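Local coordinates for thermophilic dibenzothiophene desulfurization enzyme C (Paenibacillus sp. A11-2, PDB 5XDC), which probably catalyses the FMNH2- and oxygen-dependent oxidation of dibenzothiophene to its 5-oxide and on to the 5,5-dioxide, the entry into sulfur removal, at residues L55-S60 and P71-A76; S96-V101 and E322-N327; G148-N153 and D181-A186. All coordinates share one frame; numbering follows the deposited sequence. Where two conformers were deposited one is given.

Contact 1 (L55-S60 and P71-A76)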
loop_
_atom_site.group_PDB
_atom_site.type_symbol
_atom_site.label_atom_id
_atom_site.label_comp_id
_atom_site.label_asym_id
_atom_site.label_seq_id
_atom_site.Cartn_x
_atom_site.Cartn_y
_atom_site.Cartn_z
ATOM N N LEU B 55 14.255 -26.496 25.813
ATOM C CA LEU B 55 15.209 -25.445 26.165
ATOM C C LEU B 55 16.645 -25.882 25.897
ATOM O O LEU B 55 17.534 -25.031 25.783
ATOM C CB LEU B 55 15.048 -25.027 27.630
ATOM C CG LEU B 55 13.687 -24.434 28.023
ATOM C CD1 LEU B 55 13.470 -24.372 29.546
ATOM C CD2 LEU B 55 13.499 -23.034 27.430
ATOM N N THR B 56 16.890 -27.191 25.776
ATOM C CA THR B 56 18.218 -27.720 25.508
ATOM C C THR B 56 18.452 -27.989 24.022
ATOM O O THR B 56 19.405 -28.689 23.676
ATOM C CB THR B 56 18.452 -29.011 26.306
ATOM O OG1 THR B 56 17.696 -30.081 25.737
ATOM C CG2 THR B 56 18.040 -28.851 27.764
ATOM N N LEU B 57 17.613 -27.431 23.136
ATOM C CA LEU B 57 17.697 -27.747 21.707
ATOM C C LEU B 57 19.101 -27.582 21.144
ATOM O O LEU B 57 19.535 -28.390 20.314
ATOM C CB LEU B 57 16.714 -26.879 20.903
ATOM C CG LEU B 57 15.312 -27.475 20.750
ATOM C CD1 LEU B 57 14.291 -26.423 20.302
ATOM C CD2 LEU B 57 15.338 -28.627 19.737
ATOM N N LEU B 58 19.813 -26.529 21.533
ATOM C CA LEU B 58 21.094 -26.204 20.915
ATOM C C LEU B 58 22.293 -26.705 21.713
ATOM O O LEU B 58 23.429 -26.548 21.250
ATOM C CB LEU B 58 21.227 -24.691 20.699
ATOM C CG LEU B 58 20.280 -24.073 19.666
ATOM C CD1 LEU B 58 20.397 -22.555 19.695
ATOM C CD2 LEU B 58 20.558 -24.601 18.268
ATOM N N ILE B 59 22.081 -27.274 22.893
ATOM C CA ILE B 59 23.181 -27.872 23.646
ATOM C C ILE B 59 23.525 -29.198 22.976
ATOM O O ILE B 59 22.632 -29.970 22.625
ATOM C CB ILE B 59 22.792 -28.063 25.120
ATOM C CG1 ILE B 59 22.611 -26.703 25.811
ATOM C CG2 ILE B 59 23.846 -28.888 25.889
ATOM C CD1 ILE B 59 21.972 -26.811 27.188
ATOM N N SER B 60 24.816 -29.453 22.780
ATOM C CA SER B 60 25.244 -30.682 22.121
ATOM C C SER B 60 24.779 -31.914 22.888
ATOM O O SER B 60 24.585 -31.890 24.104
ATOM C CB SER B 60 26.761 -30.713 22.007
ATOM O OG SER B 60 27.323 -30.872 23.300
ATOM N N PRO B 71 17.593 -23.971 12.375
ATOM C CA PRO B 71 16.314 -24.155 11.661
ATOM C C PRO B 71 15.208 -24.772 12.511
ATOM O O PRO B 71 14.061 -24.310 12.474
ATOM C CB PRO B 71 16.725 -25.051 10.478
ATOM C CG PRO B 71 18.105 -24.597 10.168
ATOM C CD PRO B 71 18.742 -24.317 11.523
ATOM N N THR B 72 15.522 -25.806 13.295
ATOM C CA THR B 72 14.535 -26.406 14.182
ATOM C C THR B 72 14.084 -25.427 15.264
ATOM O O THR B 72 12.888 -25.330 15.569
ATOM C CB THR B 72 15.120 -27.672 14.813
ATOM O OG1 THR B 72 15.400 -28.608 13.761
ATOM C CG2 THR B 72 14.151 -28.293 15.789
ATOM N N VAL B 73 15.036 -24.738 15.890
ATOM C CA VAL B 73 14.709 -23.742 16.909
ATOM C C VAL B 73 13.762 -22.688 16.338
ATOM O O VAL B 73 12.725 -22.378 16.932
ATOM C CB VAL B 73 15.996 -23.097 17.447
ATOM C CG1 VAL B 73 15.665 -21.938 18.377
ATOM C CG2 VAL B 73 16.869 -24.137 18.169
ATOM N N TYR B 74 14.119 -22.118 15.193
ATOM C CA TYR B 74 13.296 -21.064 14.605
ATOM C C TYR B 74 11.887 -21.560 14.293
ATOM O O TYR B 74 10.902 -20.846 14.528
ATOM C CB TYR B 74 13.978 -20.513 13.352
ATOM C CG TYR B 74 15.162 -19.611 13.617
ATOM C CD1 TYR B 74 15.013 -18.433 14.350
ATOM C CD2 TYR B 74 16.430 -19.914 13.124
ATOM C CE1 TYR B 74 16.089 -17.592 14.594
ATOM C CE2 TYR B 74 17.506 -19.074 13.340
ATOM C CZ TYR B 74 17.337 -17.911 14.078
ATOM O OH TYR B 74 18.402 -17.087 14.304
ATOM N N GLU B 75 11.762 -22.773 13.736
ATOM C CA GLU B 75 10.436 -23.302 13.429
ATOM C C GLU B 75 9.625 -23.493 14.703
ATOM O O GLU B 75 8.419 -23.204 14.737
ATOM C CB GLU B 75 10.572 -24.612 12.646
ATOM C CG GLU B 75 9.238 -25.207 12.226
ATOM C CD GLU B 75 9.356 -26.337 11.197
ATOM O OE1 GLU B 75 8.312 -26.947 10.887
ATOM O OE2 GLU B 75 10.473 -26.619 10.700
ATOM N N ALA B 76 10.278 -23.968 15.772
ATOM C CA ALA B 76 9.593 -24.162 17.045
ATOM C C ALA B 76 9.154 -22.827 17.638
ATOM O O ALA B 76 8.064 -22.727 18.210
ATOM C CB ALA B 76 10.496 -24.907 18.030
#
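Val73, on helix 70-83, meets two consecutive leucines, Leu57 and Leu58, of the loop that precedes that helix, and the contact between 55-60 and 71-76 is wholly apolar. One methyl does most of the work. Val73 CG2 lies 3.7 Å from Leu58 CD2 and, on the other leucine, 3.9 Å from Leu57 CB. The valine directs this methyl at the loop because CG1 stands opposite the backbone N (chi1 173°), which places CG2 beside that nitrogen. The two leucines receive it differently. Leu58 crosses the valine at about a right angle, offering its branch point and CD2, whereas Leu57 runs past it in the opposite direction, with CD1 following CB along the same methyl. The other branch of Leu57 serves a second residue: its CD2 reaches Thr72 CG2 at 4.1 Å.

That threonine divides its side chain by polarity. With CG2 turned to the leucine, OG1 hydrogen-bonds to Glu68 OE1 in the same chain, so the hydroxyl is satisfied outside the apolar patch.

Backbone bonding accounts for the shape of each partner. A type I beta turn from Thr56 to Ile59, closed by Ile59 N to Thr56 O at 3.1 Å, has Leu57 and Leu58 as its two central residues and so presents both side chains together. Across from it, helical bonds such as Ala76 N to Thr72 O hold the helical turn in shape, and its consecutive Thr72 and Val73 both face the loop. Beyond the pair, Phe95 of helix 85-104 touches both Leu58 and Val73, and Ala17 of helix 16-38 touches Leu57. A loop folded back by a beta turn onto the helix that follows it, here within the helical N-terminal domain of the acyl-CoA dehydrogenase fold, is what this contact exemplifies.

Contact 2 (S96-V101 and E322-N327). With SO4 (sulfate ion), chain N; SO4 (sulfate ion), chain K.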
loop_
_atom_site.group_PDB
_atom_site.type_symbol
_atom_site.label_atom_id
_atom_site.label_comp_id
_atom_site.label_asym_id
_atom_site.label_seq_id
_atom_site.Cartn_x
_atom_site.Cartn_y
_atom_site.Cartn_z
ATOM N N SER B 96 18.098 -16.508 22.356
ATOM C CA SER B 96 18.965 -15.346 22.206
ATOM C C SER B 96 19.967 -15.273 23.347
ATOM O O SER B 96 21.163 -15.055 23.127
ATOM C CB SER B 96 18.141 -14.057 22.143
ATOM O OG SER B 96 18.977 -12.918 22.191
ATOM N N ASN B 97 19.493 -15.480 24.578
ATOM C CA ASN B 97 20.377 -15.473 25.736
ATOM C C ASN B 97 21.393 -16.603 25.642
ATOM O O ASN B 97 22.593 -16.396 25.871
ATOM C CB ASN B 97 19.562 -15.599 27.022
ATOM C CG ASN B 97 18.577 -14.440 27.221
ATOM O OD1 ASN B 97 18.818 -13.327 26.766
ATOM N ND2 ASN B 97 17.478 -14.710 27.903
ATOM N N PHE B 98 20.928 -17.790 25.269
ATOM C CA PHE B 98 21.822 -18.925 25.098
ATOM C C PHE B 98 22.875 -18.644 24.037
ATOM O O PHE B 98 24.054 -18.955 24.225
ATOM C CB PHE B 98 21.023 -20.165 24.727
ATOM C CG PHE B 98 21.893 -21.347 24.475
ATOM C CD1 PHE B 98 22.299 -22.140 25.529
ATOM C CD2 PHE B 98 22.372 -21.619 23.207
ATOM C CE1 PHE B 98 23.135 -23.215 25.321
ATOM C CE2 PHE B 98 23.225 -22.710 23.001
ATOM C CZ PHE B 98 23.594 -23.492 24.058
ATOM N N ALA B 99 22.470 -18.061 22.910
ATOM C CA ALA B 99 23.431 -17.745 21.863
ATOM C C ALA B 99 24.528 -16.830 22.375
ATOM O O ALA B 99 25.705 -17.026 22.057
ATOM C CB ALA B 99 22.723 -17.115 20.667
ATOM N N TYR B 100 24.170 -15.807 23.157
ATOM C CA TYR B 100 25.187 -14.920 23.700
ATOM C C TYR B 100 26.167 -15.701 24.566
ATOM O O TYR B 100 27.386 -15.543 24.446
ATOM C CB TYR B 100 24.539 -13.786 24.505
ATOM C CG TYR B 100 25.517 -12.688 24.796
ATOM C CD1 TYR B 100 26.426 -12.787 25.856
ATOM C CD2 TYR B 100 25.588 -11.564 23.985
ATOM C CE1 TYR B 100 27.344 -11.789 26.096
ATOM C CE2 TYR B 100 26.496 -10.563 24.220
ATOM C CZ TYR B 100 27.391 -10.680 25.273
ATOM O OH TYR B 100 28.303 -9.688 25.502
ATOM N N VAL B 101 25.645 -16.550 25.443
ATOM C CA VAL B 101 26.511 -17.356 26.297
ATOM C C VAL B 101 27.428 -18.224 25.448
ATOM O O VAL B 101 28.641 -18.294 25.682
ATOM C CB VAL B 101 25.670 -18.206 27.259
ATOM C CG1 VAL B 101 26.567 -19.220 27.998
ATOM C CG2 VAL B 101 24.928 -17.327 28.260
ATOM N N GLU B 322 24.853 -22.533 9.305
ATOM C CA GLU B 322 26.158 -22.714 8.666
ATOM C C GLU B 322 27.227 -21.881 9.365
ATOM O O GLU B 322 28.316 -22.380 9.681
ATOM C CB GLU B 322 26.075 -22.361 7.175
ATOM C CG GLU B 322 27.417 -22.460 6.439
ATOM C CD GLU B 322 27.822 -23.888 6.116
ATOM O OE1 GLU B 322 27.142 -24.824 6.591
ATOM O OE2 GLU B 322 28.825 -24.072 5.387
ATOM N N LEU B 323 26.938 -20.606 9.627
ATOM C CA LEU B 323 27.948 -19.752 10.239
ATOM C C LEU B 323 28.127 -20.048 11.723
ATOM O O LEU B 323 29.217 -19.837 12.261
ATOM C CB LEU B 323 27.595 -18.282 10.023
ATOM C CG LEU B 323 27.582 -17.815 8.558
ATOM C CD1 LEU B 323 27.313 -16.352 8.491
ATOM C CD2 LEU B 323 28.896 -18.142 7.837
ATOM N N TRP B 324 27.076 -20.530 12.386
ATOM C CA TRP B 324 27.162 -20.960 13.783
ATOM C C TRP B 324 28.159 -22.089 13.966
ATOM O O TRP B 324 28.779 -22.200 15.031
ATOM C CB TRP B 324 25.786 -21.415 14.232
ATOM C CG TRP B 324 25.589 -21.966 15.623
ATOM C CD1 TRP B 324 25.404 -23.276 15.962
ATOM C CD2 TRP B 324 25.465 -21.219 16.837
ATOM N NE1 TRP B 324 25.182 -23.389 17.310
ATOM C CE2 TRP B 324 25.216 -22.140 17.869
ATOM C CE3 TRP B 324 25.532 -19.857 17.148
ATOM C CZ2 TRP B 324 25.032 -21.744 19.193
ATOM C CZ3 TRP B 324 25.357 -19.469 18.462
ATOM C CH2 TRP B 324 25.112 -20.406 19.465
ATOM N N GLU B 325 28.294 -22.952 12.962
ATOM C CA GLU B 325 29.204 -24.088 13.030
ATOM C C GLU B 325 30.636 -23.728 12.655
ATOM O O GLU B 325 31.530 -24.555 12.860
ATOM C CB GLU B 325 28.699 -25.208 12.115
ATOM C CG GLU B 325 27.398 -25.847 12.565
ATOM C CD GLU B 325 26.852 -26.818 11.539
ATOM O OE1 GLU B 325 27.497 -26.986 10.482
ATOM O OE2 GLU B 325 25.784 -27.409 11.780
ATOM N N ARG B 326 30.885 -22.526 12.140
ATOM C CA ARG B 326 32.229 -22.143 11.724
ATOM C C ARG B 326 33.074 -21.762 12.931
ATOM O O ARG B 326 32.572 -21.229 13.922
ATOM C CB ARG B 326 32.192 -20.958 10.762
ATOM C CG ARG B 326 31.410 -21.196 9.494
ATOM C CD ARG B 326 32.188 -22.009 8.492
ATOM N NE ARG B 326 31.373 -22.355 7.333
ATOM C CZ ARG B 326 31.228 -21.585 6.258
ATOM N NH1 ARG B 326 31.843 -20.418 6.177
ATOM N NH2 ARG B 326 30.464 -21.993 5.256
ATOM N N ASN B 327 34.380 -22.024 12.833
ATOM C CA ASN B 327 35.292 -21.558 13.869
ATOM C C ASN B 327 35.544 -20.067 13.761
ATOM O O ASN B 327 35.713 -19.396 14.780
ATOM C CB ASN B 327 36.618 -22.318 13.789
ATOM C CG ASN B 327 36.447 -23.801 14.029
ATOM O OD1 ASN B 327 35.744 -24.213 14.955
ATOM N ND2 ASN B 327 37.075 -24.615 13.182
HETATM S S SO4 N . 36.193 -22.528 9.732
HETATM O O1 SO4 N . 35.760 -22.449 8.340
HETATM O O2 SO4 N . 35.264 -23.367 10.491
HETATM O O3 SO4 N . 37.527 -23.128 9.801
HETATM O O4 SO4 N . 36.252 -21.174 10.283
HETATM S S SO4 K . 31.074 -19.211 2.667
HETATM O O1 SO4 K . 31.213 -19.429 1.228
HETATM O O2 SO4 K . 29.996 -20.059 3.178
HETATM O O3 SO4 K . 32.324 -19.569 3.342
HETATM O O4 SO4 K . 30.816 -17.789 2.883
#
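Phe98 and Ala99, on helix 85-104, receive the indole of Trp324 of helix 293-324, an interhelical contact joining the N-terminal and C-terminal helical domains of the acyl-CoA dehydrogenase fold. Earlier on the first segment, Ser96 and Asn97 serve other neighbours: Ser96 OG bonds to Thr251 OG1, and Asn97 OD1 to Asn126 ND2. Phe98 then meets the tryptophan rim to rim, its CE2 4.3 Å from Trp324 CZ2, each atom near the plane of the other ring. Ala99 follows, meeting the outer end of the six-membered ring, with CA 4.0 Å from Trp324 CH2 and CB near CZ3. The indole reaches this far because its CG is anti to the backbone N (chi1 178°), carrying the six-membered ring out toward helix 85-104. Next along, the first side-chain bond of Tyr100 points away from 322-327, and its ring packs edge-to-face with Phe171. Trp324 has an edge-to-face partner of its own in Trp70.

The residues after the tryptophan are polar. Arg326 folds back through a bent chain, and its NH2 forms a salt bridge with Glu322 OE2 at 2.7 Å, in the guanidinium plane but on the anti side of the carboxylate. The same group grips a sulfate, probably from the crystallisation liquor, through NH1 and NH2. A leucine here would probably leave the Glu322 carboxylate without its charged mate and that sulfate without two of its donors. A second sulfate is held by the backbone: Asn327 N donates to its O2 at 2.8 Å, nearly straight at 174°.

Contact 3 (G148-N153 and D181-A186); sequences GSYEIN and DGRIVA
Tyr150 and Val185 make the apolar part of this contact, which brings together strands 150-153 and 184-190 through side chains alone, no hydrogen bond passing between the two segments. In the conformer given, one methyl of the valine, CG1, sits 4.2 Å above the plane of the phenol ring of Tyr150 and is displaced toward its rim, where the nearest ring atom, Tyr150 CE2, is 4.3 Å away. The tyrosine brings its ring here by setting CG opposite the carbonyl carbon (chi1 -80°), with the first bonds of both side chains directed at the facing strand. Ala142 of strand 141-144 and Thr174 of strand 167-174 each touch both Tyr150 and Val185.

The polar part lies at the far end of the ring. Tyr150 OH comes to 4.1 Å from Arg183 NH2, too long for a bond, and the two side chains cross at about a right angle with ring and guanidinium planes 67° apart. What relates them is a shared acceptor: Asp177 OD2 forms a salt bridge with Arg183 NH2 and accepts a weak hydrogen bond from Tyr150 OH. Arg183 NE is bonded to Gly180 O, a second tie that would limit how the guanidinium can turn.

Within 148-153, Asn153 ND2 donates to Glu151 OE1 at 2.8 Å and 175°, in the amide plane of the asparagine, linking side chains two residues apart on one strand.

The CA atoms of Tyr150 and Val185 are only 9.0 Å apart although strands 141-144 and 167-174 lie between theirs in sheet order, consistent with a sheet that curls. Both segments lie in the beta middle domain of the acyl-CoA dehydrogenase fold, their side chains packed inside its apparently curled mixed sheet.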
loop_
_atom_site.group_PDB
_atom_site.type_symbol
_atom_site.label_atom_id
_atom_site.label_comp_id
_atom_site.label_asym_id
_atom_site.label_seq_id
_atom_site.Cartn_x
_atom_site.Cartn_y
_atom_site.Cartn_z
ATOM N N GLY B 148 38.566 -9.543 41.224
ATOM C CA GLY B 148 38.108 -9.712 39.857
ATOM C C GLY B 148 36.607 -9.800 39.706
ATOM O O GLY B 148 36.115 -9.874 38.569
ATOM N N SER B 149 35.870 -9.843 40.810
ATOM C CA SER B 149 34.423 -9.733 40.749
ATOM C C SER B 149 34.032 -8.298 40.396
ATOM O O SER B 149 34.852 -7.377 40.406
ATOM C CB SER B 149 33.784 -10.132 42.078
ATOM O OG SER B 149 33.991 -11.495 42.392
ATOM N N TYR B 150 32.750 -8.111 40.085
ATOM C CA TYR B 150 32.198 -6.786 39.846
ATOM C C TYR B 150 30.968 -6.606 40.716
ATOM O O TYR B 150 30.196 -7.546 40.925
ATOM C CB TYR B 150 31.817 -6.573 38.368
ATOM C CG TYR B 150 32.984 -6.229 37.476
ATOM C CD1 TYR B 150 33.424 -4.921 37.362
ATOM C CD2 TYR B 150 33.663 -7.211 36.762
ATOM C CE1 TYR B 150 34.494 -4.592 36.561
ATOM C CE2 TYR B 150 34.741 -6.882 35.946
ATOM C CZ TYR B 150 35.152 -5.577 35.861
ATOM O OH TYR B 150 36.219 -5.231 35.065
ATOM N N GLU B 151 30.790 -5.393 41.222
ATOM C CA GLU B 151 29.591 -5.035 41.958
ATOM C C GLU B 151 28.671 -4.283 41.007
ATOM O O GLU B 151 29.077 -3.276 40.417
ATOM C CB GLU B 151 29.918 -4.180 43.182
ATOM C CG GLU B 151 28.686 -3.932 44.055
ATOM C CD GLU B 151 28.919 -2.868 45.099
ATOM O OE1 GLU B 151 28.172 -1.872 45.113
ATOM O OE2 GLU B 151 29.863 -3.015 45.898
ATOM N N ILE B 152 27.440 -4.782 40.865
ATOM C CA ILE B 152 26.465 -4.253 39.914
ATOM C C ILE B 152 25.456 -3.406 40.669
ATOM O O ILE B 152 24.880 -3.861 41.663
ATOM C CB ILE B 152 25.742 -5.381 39.157
ATOM C CG1 ILE B 152 26.735 -6.397 38.604
ATOM C CG2 ILE B 152 24.875 -4.795 38.048
ATOM C CD1 ILE B 152 27.729 -5.815 37.656
ATOM N N ASN B 153 25.185 -2.198 40.151
ATOM C CA ASN B 153 24.210 -1.293 40.747
ATOM C C ASN B 153 23.384 -0.606 39.668
ATOM O O ASN B 153 23.931 -0.123 38.674
ATOM C CB ASN B 153 24.879 -0.210 41.587
ATOM C CG ASN B 153 25.460 -0.752 42.860
ATOM O OD1 ASN B 153 24.729 -1.072 43.795
ATOM N ND2 ASN B 153 26.781 -0.861 42.903
ATOM N N ASP B 181 36.801 2.893 32.277
ATOM C CA ASP B 181 35.365 3.010 32.486
ATOM C C ASP B 181 34.622 2.908 31.154
ATOM O O ASP B 181 35.194 3.078 30.077
ATOM C CB ASP B 181 35.004 4.337 33.155
ATOM C CG ASP B 181 35.580 4.478 34.558
ATOM O OD1 ASP B 181 35.873 3.452 35.204
ATOM O OD2 ASP B 181 35.735 5.624 35.021
ATOM N N GLY B 182 33.328 2.625 31.245
ATOM C CA GLY B 182 32.472 2.576 30.077
ATOM C C GLY B 182 32.601 1.332 29.231
ATOM O O GLY B 182 32.113 1.322 28.095
ATOM N N ARG B 183 33.241 0.283 29.739
ATOM C CA ARG B 183 33.366 -0.973 29.022
ATOM C C ARG B 183 32.218 -1.890 29.411
ATOM O O ARG B 183 31.859 -1.985 30.583
ATOM C CB ARG B 183 34.705 -1.640 29.342
ATOM C CG ARG B 183 35.920 -0.756 29.060
ATOM C CD ARG B 183 37.222 -1.504 29.319
ATOM N NE ARG B 183 37.429 -1.743 30.749
ATOM C CZ ARG B 183 38.217 -2.691 31.249
ATOM N NH1 ARG B 183 38.883 -3.509 30.449
ATOM N NH2 ARG B 183 38.327 -2.827 32.560
ATOM N N ILE B 184 31.643 -2.570 28.430
ATOM C CA ILE B 184 30.493 -3.418 28.714
ATOM C C ILE B 184 30.965 -4.738 29.298
ATOM O O ILE B 184 31.827 -5.413 28.723
ATOM C CB ILE B 184 29.649 -3.652 27.454
ATOM C CG1 ILE B 184 29.026 -2.340 26.986
ATOM C CG2 ILE B 184 28.541 -4.655 27.772
ATOM C CD1 ILE B 184 28.383 -2.428 25.606
ATOM N N VAL B 185 30.403 -5.120 30.431
ATOM C CA VAL B 185 30.612 -6.456 30.966
ATOM C C VAL B 185 29.288 -7.193 30.927
ATOM O O VAL B 185 28.207 -6.613 31.108
ATOM C CB VAL B 185 31.185 -6.465 32.397
ATOM C CG1 VAL B 185 32.599 -5.916 32.401
ATOM C CG2 VAL B 185 30.294 -5.693 33.333
ATOM N N ALA B 186 29.389 -8.492 30.685
ATOM C CA ALA B 186 28.255 -9.387 30.622
ATOM C C ALA B 186 28.526 -10.559 31.544
ATOM O O ALA B 186 29.676 -10.963 31.727
ATOM C CB ALA B 186 27.995 -9.888 29.189
#

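Contacts 1 and 2 adjoin, their centres 12 Å apart: Phe98 CE2 packs on Leu58 CB at 3.6 Å, and helices 70-83 and 85-104 follow each other in the chain. Contact 3 belongs to the beta domain, its centre 24 Å from that of contact 2 and 31 Å from that of contact 1, yet Tyr100 CE1 still reaches Ala186 CB at 3.7 Å. Along the chain contact 1 closes first; contact 2 closes over some 220 residues, within which contact 3 is nested. Helix 85-104, in the N-terminal domain, thus packs against both the C-terminal helices and the beta middle domain, and it also carries Tyr93, an FMN-binding residue.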